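Local structure of polygalacturonase (Pectobacterium carotovorum subsp. carotovorum, 1BHE) at residues P12-L18 with G39-S45; L33-Q38 with L59-L65; S335-V341 with K360-S365; G278-K282 with Y296-M301. The protein hydrolyses the alpha-1,4 linkages of polygalacturonic acid as a secreted pectin-degrading endo-polygalacturonase involved in the maceration and soft-rotting of plant tissue. All blocks are in the same frame, centred on the assembly; numbering follows the deposited sequence.

Interaction 1. Residues P12-L18 with G39-S45; sequences PSSCTTL and GKAVRLS
Arg43 is held by its backbone to the residues flanking Thr17: its N donates to Thr16 O at 2.8 Å, and its O receives Leu18 N in a nearly straight bond (174° at the hydrogen). Leu18 O then takes Ser45 N at 2.9 Å. Nearer the start of the pairing, Ala41 N reaches Ser13 O, and Cys15 N, at the corner of the chain, donates to Ala41 O at 2.8 Å. Beside these bonds, Thr17 runs alongside the extended chain of Arg43, its methyl CG2 lying 3.5 Å from Ser45 OG. This is parallel pairing at the N-terminal end of a right-handed parallel beta-helix; helix 26-33, which lies between the two strands in sequence, covers the face that carries Leu18 and Val42. Toward that helix, Leu18 CD1 sits 3.8 Å from Val42 CG1 and 3.9 Å from Leu44 CD1. Cys15 tucks SG back over its own backbone (chi1 55°), which brings the sulfur to 3.8 Å from Val42 CG2 and into the disulfide with Cys36. Water 1 links Ser13 N to Gly39 O. Further out, Asp68 forms a salt bridge with Arg43 NE and a hydrogen bond with Ser45 OG.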
loop_
_atom_site.group_PDB
_atom_site.type_symbol
_atom_site.label_atom_id
_atom_site.label_comp_id
_atom_site.label_asym_id
_atom_site.label_seq_id
_atom_site.Cartn_x
_atom_site.Cartn_y
_atom_site.Cartn_z
ATOM N N PRO A 12 -9.654 12.054 -16.938
ATOM C CA PRO A 12 -9.422 13.334 -17.570
ATOM C C PRO A 12 -9.176 13.221 -19.067
ATOM O O PRO A 12 -8.742 12.185 -19.577
ATOM C CB PRO A 12 -8.168 13.882 -16.898
ATOM C CG PRO A 12 -7.933 13.042 -15.692
ATOM C CD PRO A 12 -8.582 11.713 -15.968
ATOM N N SER A 13 -9.449 14.316 -19.772
ATOM C CA SER A 13 -9.176 14.373 -21.210
ATOM C C SER A 13 -7.665 14.548 -21.348
ATOM O O SER A 13 -7.014 15.016 -20.399
ATOM C CB SER A 13 -9.942 15.509 -21.870
ATOM O OG SER A 13 -9.300 16.752 -21.620
ATOM N N SER A 14 -7.082 14.135 -22.464
ATOM C CA SER A 14 -5.638 14.222 -22.622
ATOM C C SER A 14 -5.179 15.605 -23.060
ATOM O O SER A 14 -5.850 16.258 -23.870
ATOM C CB SER A 14 -5.180 13.189 -23.663
ATOM O OG SER A 14 -5.767 13.529 -24.911
ATOM N N CYS A 15 -4.027 16.035 -22.562
ATOM C CA CYS A 15 -3.438 17.298 -22.992
ATOM C C CYS A 15 -2.508 17.048 -24.180
ATOM O O CYS A 15 -2.370 17.854 -25.098
ATOM C CB CYS A 15 -2.610 17.964 -21.895
ATOM S SG CYS A 15 -1.300 16.945 -21.163
ATOM N N THR A 16 -1.832 15.913 -24.111
ATOM C CA THR A 16 -0.841 15.470 -25.080
ATOM C C THR A 16 -0.911 13.950 -25.203
ATOM O O THR A 16 -1.229 13.273 -24.220
ATOM C CB THR A 16 0.575 15.845 -24.591
ATOM O OG1 THR A 16 0.735 17.273 -24.542
ATOM C CG2 THR A 16 1.672 15.289 -25.483
ATOM N N THR A 17 -0.630 13.418 -26.386
ATOM C CA THR A 17 -0.631 11.968 -26.571
ATOM C C THR A 17 0.746 11.540 -27.072
ATOM O O THR A 17 1.249 12.127 -28.033
ATOM C CB THR A 17 -1.735 11.487 -27.518
ATOM O OG1 THR A 17 -3.013 11.850 -26.974
ATOM C CG2 THR A 17 -1.699 9.971 -27.678
ATOM N N LEU A 18 1.360 10.583 -26.393
ATOM C CA LEU A 18 2.675 10.079 -26.748
ATOM C C LEU A 18 2.555 8.637 -27.241
ATOM O O LEU A 18 1.679 7.908 -26.785
ATOM C CB LEU A 18 3.652 10.129 -25.569
ATOM C CG LEU A 18 3.818 11.466 -24.839
ATOM C CD1 LEU A 18 4.608 11.277 -23.549
ATOM C CD2 LEU A 18 4.489 12.511 -25.723
ATOM N N GLY A 39 -6.029 19.819 -14.937
ATOM C CA GLY A 39 -7.199 18.979 -15.109
ATOM C C GLY A 39 -7.148 18.004 -16.271
ATOM O O GLY A 39 -8.110 17.266 -16.508
ATOM N N LYS A 40 -6.033 17.960 -16.992
ATOM C CA LYS A 40 -5.859 17.050 -18.117
ATOM C C LYS A 40 -4.750 16.049 -17.821
ATOM O O LYS A 40 -4.069 16.139 -16.797
ATOM C CB LYS A 40 -5.563 17.842 -19.397
ATOM C CG LYS A 40 -6.732 18.719 -19.832
ATOM C CD LYS A 40 -6.559 19.219 -21.259
ATOM C CE LYS A 40 -7.630 20.235 -21.618
ATOM N NZ LYS A 40 -7.690 20.464 -23.095
ATOM N N ALA A 41 -4.554 15.093 -18.732
ATOM C CA ALA A 41 -3.540 14.071 -18.505
ATOM C C ALA A 41 -2.640 13.834 -19.713
ATOM O O ALA A 41 -3.075 14.032 -20.844
ATOM C CB ALA A 41 -4.243 12.744 -18.198
ATOM N N VAL A 42 -1.419 13.395 -19.443
ATOM C CA VAL A 42 -0.497 13.017 -20.516
ATOM C C VAL A 42 -0.942 11.592 -20.864
ATOM O O VAL A 42 -1.030 10.770 -19.946
ATOM C CB VAL A 42 0.974 13.053 -20.102
ATOM C CG1 VAL A 42 1.899 12.322 -21.065
ATOM C CG2 VAL A 42 1.395 14.516 -19.963
ATOM N N ARG A 43 -1.277 11.348 -22.121
ATOM C CA ARG A 43 -1.768 10.035 -22.534
ATOM C C ARG A 43 -0.663 9.189 -23.160
ATOM O O ARG A 43 0.061 9.633 -24.047
ATOM C CB ARG A 43 -2.933 10.210 -23.521
ATOM C CG ARG A 43 -3.541 8.898 -23.995
ATOM C CD ARG A 43 -4.764 9.081 -24.884
ATOM N NE ARG A 43 -5.229 7.795 -25.406
ATOM C CZ ARG A 43 -6.083 7.600 -26.403
ATOM N NH1 ARG A 43 -6.651 8.624 -27.028
ATOM N NH2 ARG A 43 -6.399 6.361 -26.771
ATOM N N LEU A 44 -0.511 7.971 -22.667
ATOM C CA LEU A 44 0.499 7.028 -23.126
ATOM C C LEU A 44 -0.166 5.955 -23.996
ATOM O O LEU A 44 -0.892 5.085 -23.515
ATOM C CB LEU A 44 1.201 6.410 -21.922
ATOM C CG LEU A 44 2.495 7.007 -21.381
ATOM C CD1 LEU A 44 2.671 8.495 -21.590
ATOM C CD2 LEU A 44 2.642 6.678 -19.891
ATOM N N SER A 45 0.064 6.072 -25.295
ATOM C CA SER A 45 -0.499 5.168 -26.286
ATOM C C SER A 45 0.583 4.358 -26.997
ATOM O O SER A 45 1.778 4.615 -26.874
ATOM C CB SER A 45 -1.287 5.975 -27.325
ATOM O OG SER A 45 -2.386 6.640 -26.732
HETATM O O HOH W 1 -10.154 16.716 -18.382
#

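Interaction 2. Residues L33-Q38 with L59-L65; sequences LNNCDQ and LPSGVSL
Leu33 swings CG beside its own backbone N (chi1 -74°), and Val63 sets CG1 anti to N (chi1 176°); these torsions help to bring Leu33 CD2 to 3.9 Å from Val63 CG1. The same leucine methyl meets Leu59 CD1 at 3.8 Å, with Leu65 CD2 slightly farther off. Behind it, Leu33 CB rests on Pro60 CD at 4.0 Å, while the neighbouring ring atom Pro60 CG lies 3.6 Å from Leu33 O. Val63 divides its branches: CG1 packs on Cys36 CB at 3.7 Å, and CG2 faces Cys36 O at 3.5 Å. The second segment is folded by a type II beta turn from Pro60 to Val63, with Gly62 at positive phi (80°) and Val63 N bonded to Pro60 O. The end of helix 26-33 and the loop after it pack against this turn, which leads into strand 64-67 near the N-terminal end of the parallel beta-helix. Cys36 is fixed independently by its disulfide to Cys15, and Pro60 O by Ser111 OG. Direct contact between the segments is thus van der Waals throughout, so it probably relies on the fit of branched side chains and the proline ring, with directional bonds supplied by neighbouring parts of the chain.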
loop_
_atom_site.group_PDB
_atom_site.type_symbol
_atom_site.label_atom_id
_atom_site.label_comp_id
_atom_site.label_asym_id
_atom_site.label_seq_id
_atom_site.Cartn_x
_atom_site.Cartn_y
_atom_site.Cartn_z
ATOM N N LEU A 33 4.615 16.100 -19.246
ATOM C CA LEU A 33 3.987 16.361 -17.956
ATOM C C LEU A 33 4.188 17.811 -17.534
ATOM O O LEU A 33 3.280 18.437 -16.977
ATOM C CB LEU A 33 4.573 15.458 -16.862
ATOM C CG LEU A 33 4.162 13.987 -16.894
ATOM C CD1 LEU A 33 5.067 13.166 -15.985
ATOM C CD2 LEU A 33 2.699 13.838 -16.487
ATOM N N ASN A 34 5.355 18.385 -17.830
ATOM C CA ASN A 34 5.656 19.765 -17.484
ATOM C C ASN A 34 4.941 20.822 -18.312
ATOM O O ASN A 34 5.134 22.013 -18.016
ATOM C CB ASN A 34 7.171 20.023 -17.552
ATOM C CG ASN A 34 7.943 19.252 -16.501
ATOM O OD1 ASN A 34 7.372 18.705 -15.554
ATOM N ND2 ASN A 34 9.266 19.209 -16.662
ATOM N N ASN A 35 4.174 20.480 -19.334
ATOM C CA ASN A 35 3.449 21.470 -20.120
ATOM C C ASN A 35 2.012 21.016 -20.355
ATOM O O ASN A 35 1.402 21.278 -21.387
ATOM C CB ASN A 35 4.161 21.743 -21.453
ATOM C CG ASN A 35 3.631 22.996 -22.132
ATOM O OD1 ASN A 35 3.150 23.913 -21.464
ATOM N ND2 ASN A 35 3.698 23.036 -23.459
ATOM N N CYS A 36 1.435 20.333 -19.369
ATOM C CA CYS A 36 0.079 19.807 -19.454
ATOM C C CYS A 36 -0.935 20.663 -18.716
ATOM O O CYS A 36 -0.750 21.000 -17.543
ATOM C CB CYS A 36 0.087 18.379 -18.883
ATOM S SG CYS A 36 -1.423 17.438 -19.180
ATOM N N ASP A 37 -2.008 21.077 -19.387
ATOM C CA ASP A 37 -3.032 21.916 -18.790
ATOM C C ASP A 37 -3.623 21.301 -17.519
ATOM O O ASP A 37 -3.795 20.090 -17.405
ATOM C CB ASP A 37 -4.179 22.161 -19.776
ATOM C CG ASP A 37 -3.855 23.104 -20.914
ATOM O OD1 ASP A 37 -2.808 23.784 -20.895
ATOM O OD2 ASP A 37 -4.679 23.159 -21.866
ATOM N N GLN A 38 -3.951 22.159 -16.562
ATOM C CA GLN A 38 -4.597 21.751 -15.318
ATOM C C GLN A 38 -5.858 20.952 -15.617
ATOM O O GLN A 38 -6.656 21.314 -16.492
ATOM C CB GLN A 38 -4.924 22.998 -14.483
ATOM C CG GLN A 38 -5.871 22.818 -13.318
ATOM C CD GLN A 38 -6.092 24.050 -12.469
ATOM O OE1 GLN A 38 -5.214 24.902 -12.310
ATOM N NE2 GLN A 38 -7.283 24.178 -11.876
ATOM N N LEU A 59 5.161 14.046 -11.046
ATOM C CA LEU A 59 3.817 14.443 -11.448
ATOM C C LEU A 59 3.441 15.800 -10.885
ATOM O O LEU A 59 3.286 15.943 -9.671
ATOM C CB LEU A 59 2.853 13.358 -10.950
ATOM C CG LEU A 59 1.413 13.405 -11.456
ATOM C CD1 LEU A 59 1.365 13.488 -12.971
ATOM C CD2 LEU A 59 0.639 12.188 -10.951
ATOM N N PRO A 60 3.278 16.810 -11.733
ATOM C CA PRO A 60 2.943 18.159 -11.307
ATOM C C PRO A 60 1.528 18.267 -10.760
ATOM O O PRO A 60 0.656 17.441 -11.046
ATOM C CB PRO A 60 3.125 19.033 -12.547
ATOM C CG PRO A 60 3.928 18.184 -13.485
ATOM C CD PRO A 60 3.481 16.758 -13.200
ATOM N N SER A 61 1.290 19.282 -9.943
ATOM C CA SER A 61 -0.008 19.507 -9.323
ATOM C C SER A 61 -1.079 19.766 -10.380
ATOM O O SER A 61 -0.855 20.566 -11.290
ATOM C CB SER A 61 0.032 20.739 -8.404
ATOM O OG SER A 61 -1.217 20.863 -7.731
ATOM N N GLY A 62 -2.225 19.114 -10.254
ATOM C CA GLY A 62 -3.334 19.286 -11.186
ATOM C C GLY A 62 -3.193 18.521 -12.490
ATOM O O GLY A 62 -4.066 18.586 -13.361
ATOM N N VAL A 63 -2.079 17.840 -12.689
ATOM C CA VAL A 63 -1.768 17.069 -13.885
ATOM C C VAL A 63 -1.865 15.579 -13.587
ATOM O O VAL A 63 -1.611 15.111 -12.475
ATOM C CB VAL A 63 -0.362 17.436 -14.398
ATOM C CG1 VAL A 63 0.066 16.604 -15.595
ATOM C CG2 VAL A 63 -0.289 18.923 -14.731
ATOM N N SER A 64 -2.266 14.792 -14.594
ATOM C CA SER A 64 -2.435 13.360 -14.419
ATOM C C SER A 64 -1.704 12.562 -15.500
ATOM O O SER A 64 -1.233 13.100 -16.500
ATOM C CB SER A 64 -3.929 13.003 -14.471
ATOM O OG SER A 64 -4.662 13.594 -13.409
ATOM N N LEU A 65 -1.650 11.252 -15.287
ATOM C CA LEU A 65 -1.072 10.316 -16.232
ATOM C C LEU A 65 -2.195 9.357 -16.649
ATOM O O LEU A 65 -2.936 8.874 -15.790
ATOM C CB LEU A 65 0.053 9.476 -15.656
ATOM C CG LEU A 65 1.492 9.671 -16.092
ATOM C CD1 LEU A 65 2.353 8.517 -15.570
ATOM C CD2 LEU A 65 1.664 9.811 -17.595
#

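Interaction 3. Residues S335-V341 with K360-S365; sequences SETKGVV and KLTSDS
Ser335 and Leu361 face each other across two successive coils of the right-handed parallel beta-helix, near its C-terminal end, where the turns following strands 324-335 and 352-360 stack on one another. The hydrogen bonds come first. Ser335 N donates to Lys360 O at 2.9 Å, as the last pairing before both chains leave their strands. Beyond the turns Gly339 N reaches the hydroxyl of Ser365, a longer bond of 3.3 Å to OG. Between these two points the turns are joined through water 2, which donates to Thr337 O, accepts from Thr362 N at 2.9 Å, and is also bonded to Ser365 OG; its links to Ser335 O and OG are weak. The water therefore bridges the two backbones between these bonds and gives the amide of Thr362 an acceptor.

Apolar contacts flank this polar centre. Leu361 splits its methyls, CD2 going to Ser335 CB at 3.8 Å and CD1 pressing on Val341 CG2 at a tight 3.4 Å, with Trp367 alongside both Leu361 and Val341. With OG1 anti to its backbone N (chi1 -178°), Thr362 turns CG2 onto Lys338 CA at 3.4 Å.

Charge contributes more loosely. The extended chain of Lys338 runs across the Asp364 side chain at about a right angle, leaving NZ 4.6 Å from OD2, so any attraction is probably modest. The carboxylate is steadied from within its own type I turn, Thr362 OG1 donating to Asp364 OD1 at 2.8 Å.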
loop_
_atom_site.group_PDB
_atom_site.type_symbol
_atom_site.label_atom_id
_atom_site.label_comp_id
_atom_site.label_asym_id
_atom_site.label_seq_id
_atom_site.Cartn_x
_atom_site.Cartn_y
_atom_site.Cartn_z
ATOM N N SER A 335 -14.845 -17.084 8.208
ATOM C CA SER A 335 -13.622 -17.734 7.760
ATOM C C SER A 335 -13.979 -19.185 7.425
ATOM O O SER A 335 -14.369 -19.954 8.304
ATOM C CB SER A 335 -12.502 -17.661 8.785
ATOM O OG SER A 335 -11.292 -18.119 8.205
ATOM N N GLU A 336 -13.890 -19.532 6.149
ATOM C CA GLU A 336 -14.291 -20.842 5.667
ATOM C C GLU A 336 -13.310 -21.970 5.916
ATOM O O GLU A 336 -13.691 -23.141 5.768
ATOM C CB GLU A 336 -14.609 -20.742 4.162
ATOM C CG GLU A 336 -15.951 -20.073 3.899
ATOM C CD GLU A 336 -16.199 -19.759 2.441
ATOM O OE1 GLU A 336 -15.703 -20.481 1.552
ATOM O OE2 GLU A 336 -16.906 -18.763 2.174
ATOM N N THR A 337 -12.047 -21.670 6.202
ATOM C CA THR A 337 -11.055 -22.714 6.418
ATOM C C THR A 337 -10.392 -22.577 7.783
ATOM O O THR A 337 -10.426 -21.536 8.429
ATOM C CB THR A 337 -9.949 -22.730 5.345
ATOM O OG1 THR A 337 -9.374 -21.420 5.266
ATOM C CG2 THR A 337 -10.491 -23.140 3.987
ATOM N N LYS A 338 -9.773 -23.671 8.214
ATOM C CA LYS A 338 -9.093 -23.751 9.496
ATOM C C LYS A 338 -8.014 -22.688 9.650
ATOM O O LYS A 338 -7.139 -22.572 8.793
ATOM C CB LYS A 338 -8.490 -25.151 9.645
ATOM C CG LYS A 338 -7.768 -25.407 10.960
ATOM C CD LYS A 338 -7.018 -26.734 10.889
ATOM C CE LYS A 338 -6.348 -27.061 12.210
ATOM N NZ LYS A 338 -6.074 -28.522 12.339
ATOM N N GLY A 339 -8.047 -21.947 10.755
ATOM C CA GLY A 339 -7.050 -20.912 11.001
ATOM C C GLY A 339 -6.912 -20.608 12.485
ATOM O O GLY A 339 -7.580 -21.211 13.330
ATOM N N VAL A 340 -6.033 -19.672 12.814
ATOM C CA VAL A 340 -5.778 -19.249 14.181
ATOM C C VAL A 340 -6.064 -17.760 14.370
ATOM O O VAL A 340 -5.616 -16.918 13.589
ATOM C CB VAL A 340 -4.316 -19.529 14.588
ATOM C CG1 VAL A 340 -3.914 -18.826 15.875
ATOM C CG2 VAL A 340 -4.075 -21.028 14.739
ATOM N N VAL A 341 -6.781 -17.439 15.443
ATOM C CA VAL A 341 -7.057 -16.057 15.812
ATOM C C VAL A 341 -6.120 -15.676 16.956
ATOM O O VAL A 341 -6.113 -16.327 18.004
ATOM C CB VAL A 341 -8.513 -15.811 16.228
ATOM C CG1 VAL A 341 -8.681 -14.462 16.919
ATOM C CG2 VAL A 341 -9.431 -15.882 15.018
ATOM N N LYS A 360 -17.955 -15.988 12.430
ATOM C CA LYS A 360 -17.970 -17.437 12.299
ATOM C C LYS A 360 -16.669 -18.036 11.783
ATOM O O LYS A 360 -16.275 -17.842 10.635
ATOM C CB LYS A 360 -19.122 -17.875 11.384
ATOM C CG LYS A 360 -20.498 -17.768 12.025
ATOM C CD LYS A 360 -21.537 -17.309 11.011
ATOM C CE LYS A 360 -22.768 -18.202 11.043
ATOM N NZ LYS A 360 -23.035 -18.821 9.714
ATOM N N LEU A 361 -16.013 -18.791 12.658
ATOM C CA LEU A 361 -14.776 -19.485 12.336
ATOM C C LEU A 361 -15.083 -20.988 12.319
ATOM O O LEU A 361 -16.043 -21.411 12.970
ATOM C CB LEU A 361 -13.667 -19.219 13.341
ATOM C CG LEU A 361 -13.325 -17.776 13.705
ATOM C CD1 LEU A 361 -12.230 -17.760 14.761
ATOM C CD2 LEU A 361 -12.895 -16.976 12.487
ATOM N N THR A 362 -14.294 -21.763 11.584
ATOM C CA THR A 362 -14.536 -23.209 11.545
ATOM C C THR A 362 -14.375 -23.803 12.936
ATOM O O THR A 362 -13.727 -23.212 13.805
ATOM C CB THR A 362 -13.602 -23.876 10.524
ATOM O OG1 THR A 362 -13.870 -25.279 10.452
ATOM C CG2 THR A 362 -12.157 -23.645 10.923
ATOM N N SER A 363 -14.928 -24.995 13.171
ATOM C CA SER A 363 -14.869 -25.634 14.479
ATOM C C SER A 363 -13.480 -26.072 14.912
ATOM O O SER A 363 -13.249 -26.237 16.116
ATOM C CB SER A 363 -15.849 -26.805 14.590
ATOM O OG SER A 363 -16.041 -27.513 13.385
ATOM N N ASP A 364 -12.535 -26.244 13.996
ATOM C CA ASP A 364 -11.178 -26.642 14.341
ATOM C C ASP A 364 -10.231 -25.455 14.471
ATOM O O ASP A 364 -9.017 -25.656 14.562
ATOM C CB ASP A 364 -10.620 -27.672 13.362
ATOM C CG ASP A 364 -10.908 -27.478 11.899
ATOM O OD1 ASP A 364 -11.521 -26.471 11.489
ATOM O OD2 ASP A 364 -10.520 -28.352 11.085
ATOM N N SER A 365 -10.748 -24.235 14.561
ATOM C CA SER A 365 -9.923 -23.046 14.706
ATOM C C SER A 365 -9.544 -22.779 16.157
ATOM O O SER A 365 -10.297 -23.105 17.077
ATOM C CB SER A 365 -10.633 -21.809 14.151
ATOM O OG SER A 365 -10.652 -21.800 12.740
HETATM O O HOH W 2 -11.946 -20.340 10.583
#

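Interaction 4. Residues G278-K282 with Y296-M301; sequences GLRIK and YSNVVM
Leu279 lies against Tyr296 inside the right-handed parallel beta-helix, bridging strands 277-282 and 290-302 through the core rather than along a sheet. Its CB stands 4.0 Å above the plane of the Tyr296 ring, displaced toward the rim. From there CG, anti to the carbonyl carbon (chi1 -49°), carries the chain on along the ring in the direction opposite to that of the tyrosine, and meets Met301 CE at 4.2 Å. CD1 makes an off-centre CH-pi contact, 4.2 Å from the Tyr296 ring centroid and 29° off its normal. The other branch, CD2, touches Tyr296 CD1 at 3.6 Å and also nears Val299 CG1, so the leucine fork is wedged among three side chains of the opposing segment. Phe330 stacks with the Tyr296 ring and also touches Leu279. The next residue, Arg280, directs its CB away from this core: its guanidinium forms a salt bridge with Asp224, and its side chain lies about 4 Å from that of His251, an inferred active-site residue. The same strand therefore carries Leu279 into the core and Arg280 toward the inferred active site. At the far end of the tyrosine, Ile281 CG1 lies 3.6 Å from OH. In the ring plane, water 3 accepts from Tyr296 OH and donates to Arg280 O, at 2.8 Å from each oxygen.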
loop_
_atom_site.group_PDB
_atom_site.type_symbol
_atom_site.label_atom_id
_atom_site.label_comp_id
_atom_site.label_asym_id
_atom_site.label_seq_id
_atom_site.Cartn_x
_atom_site.Cartn_y
_atom_site.Cartn_z
ATOM N N GLY A 278 -5.624 -12.073 7.950
ATOM C CA GLY A 278 -6.863 -11.463 7.475
ATOM C C GLY A 278 -6.925 -9.993 7.881
ATOM O O GLY A 278 -6.396 -9.107 7.200
ATOM N N LEU A 279 -7.586 -9.758 9.007
ATOM C CA LEU A 279 -7.742 -8.430 9.586
ATOM C C LEU A 279 -6.724 -8.259 10.708
ATOM O O LEU A 279 -6.739 -8.996 11.698
ATOM C CB LEU A 279 -9.167 -8.250 10.105
ATOM C CG LEU A 279 -10.303 -8.625 9.149
ATOM C CD1 LEU A 279 -11.639 -8.648 9.890
ATOM C CD2 LEU A 279 -10.366 -7.658 7.979
ATOM N N ARG A 280 -5.823 -7.288 10.557
ATOM C CA ARG A 280 -4.759 -7.138 11.532
ATOM C C ARG A 280 -4.482 -5.753 12.076
ATOM O O ARG A 280 -4.473 -4.741 11.388
ATOM C CB ARG A 280 -3.482 -7.672 10.850
ATOM C CG ARG A 280 -2.252 -7.688 11.740
ATOM C CD ARG A 280 -1.227 -8.655 11.143
ATOM N NE ARG A 280 -0.565 -8.049 9.982
ATOM C CZ ARG A 280 0.657 -8.402 9.599
ATOM N NH1 ARG A 280 1.302 -9.345 10.284
ATOM N NH2 ARG A 280 1.226 -7.831 8.548
ATOM N N ILE A 281 -4.231 -5.712 13.382
ATOM C CA ILE A 281 -3.807 -4.525 14.102
ATOM C C ILE A 281 -2.525 -4.955 14.831
ATOM O O ILE A 281 -2.571 -5.839 15.691
ATOM C CB ILE A 281 -4.802 -3.908 15.084
ATOM C CG1 ILE A 281 -6.157 -3.646 14.432
ATOM C CG2 ILE A 281 -4.206 -2.610 15.635
ATOM C CD1 ILE A 281 -7.237 -3.085 15.326
ATOM N N LYS A 282 -1.396 -4.386 14.435
ATOM C CA LYS A 282 -0.122 -4.791 15.008
ATOM C C LYS A 282 0.779 -3.632 15.386
ATOM O O LYS A 282 0.752 -2.573 14.763
ATOM C CB LYS A 282 0.614 -5.685 13.989
ATOM C CG LYS A 282 0.905 -4.972 12.676
ATOM C CD LYS A 282 1.764 -5.832 11.761
ATOM C CE LYS A 282 2.717 -4.981 10.934
ATOM N NZ LYS A 282 2.242 -4.858 9.524
ATOM N N TYR A 296 -15.035 -3.527 11.289
ATOM C CA TYR A 296 -14.947 -4.469 10.182
ATOM C C TYR A 296 -16.282 -5.193 9.986
ATOM O O TYR A 296 -16.814 -5.751 10.952
ATOM C CB TYR A 296 -13.873 -5.525 10.398
ATOM C CG TYR A 296 -12.493 -5.079 10.791
ATOM C CD1 TYR A 296 -11.532 -4.767 9.828
ATOM C CD2 TYR A 296 -12.130 -4.985 12.122
ATOM C CE1 TYR A 296 -10.259 -4.372 10.197
ATOM C CE2 TYR A 296 -10.860 -4.591 12.508
ATOM C CZ TYR A 296 -9.930 -4.282 11.530
ATOM O OH TYR A 296 -8.672 -3.885 11.909
ATOM N N SER A 297 -16.792 -5.205 8.760
ATOM C CA SER A 297 -18.062 -5.880 8.508
ATOM C C SER A 297 -18.116 -6.517 7.134
ATOM O O SER A 297 -17.528 -6.033 6.168
ATOM C CB SER A 297 -19.243 -4.917 8.680
ATOM O OG SER A 297 -19.189 -3.879 7.719
ATOM N N ASN A 298 -18.837 -7.632 7.043
ATOM C CA ASN A 298 -19.020 -8.345 5.789
ATOM C C ASN A 298 -17.693 -8.765 5.164
ATOM O O ASN A 298 -17.394 -8.480 4.003
ATOM C CB ASN A 298 -19.863 -7.516 4.816
ATOM C CG ASN A 298 -20.378 -8.346 3.662
ATOM O OD1 ASN A 298 -20.232 -9.573 3.651
ATOM N ND2 ASN A 298 -20.975 -7.713 2.665
ATOM N N VAL A 299 -16.891 -9.465 5.964
ATOM C CA VAL A 299 -15.593 -9.966 5.522
ATOM C C VAL A 299 -15.673 -11.483 5.341
ATOM O O VAL A 299 -16.062 -12.184 6.280
ATOM C CB VAL A 299 -14.484 -9.636 6.530
ATOM C CG1 VAL A 299 -13.115 -10.056 5.999
ATOM C CG2 VAL A 299 -14.458 -8.153 6.874
ATOM N N VAL A 300 -15.363 -11.989 4.155
ATOM C CA VAL A 300 -15.395 -13.425 3.890
ATOM C C VAL A 300 -13.986 -13.906 3.535
ATOM O O VAL A 300 -13.401 -13.421 2.566
ATOM C CB VAL A 300 -16.365 -13.801 2.764
ATOM C CG1 VAL A 300 -16.326 -15.300 2.473
ATOM C CG2 VAL A 300 -17.796 -13.390 3.098
ATOM N N MET A 301 -13.446 -14.836 4.320
ATOM C CA MET A 301 -12.099 -15.339 4.087
ATOM C C MET A 301 -12.045 -16.823 3.739
ATOM O O MET A 301 -12.787 -17.650 4.266
ATOM C CB MET A 301 -11.219 -15.106 5.318
ATOM C CG MET A 301 -11.031 -13.650 5.707
ATOM S SD MET A 301 -10.309 -13.483 7.348
ATOM C CE MET A 301 -11.536 -12.476 8.172
HETATM O O HOH W 3 -6.727 -3.752 9.968
#

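Overall arrangement
From the N terminus, interaction 1 closes the first long loop, bringing 39-45 back alongside 12-18 around helix 26-33. Interaction 2 opens within that loop, at the end of the helix, and closes beyond it at 59-65, so the two cross; the Cys15-Cys36 disulfide and the neighbouring strands 41-45 and 64-67 join them into one N-terminal end. Far along the chain, interaction 4 closes a short loop through the beta-helix interior, and interaction 3 follows in series, stacking turns near the C-terminal end. These two are linked by a probable hydrogen bond from Glu336 N to Met301 O. The centres of interactions 1 and 3 lie about 49 Å apart, on opposite sides of the chain's centre.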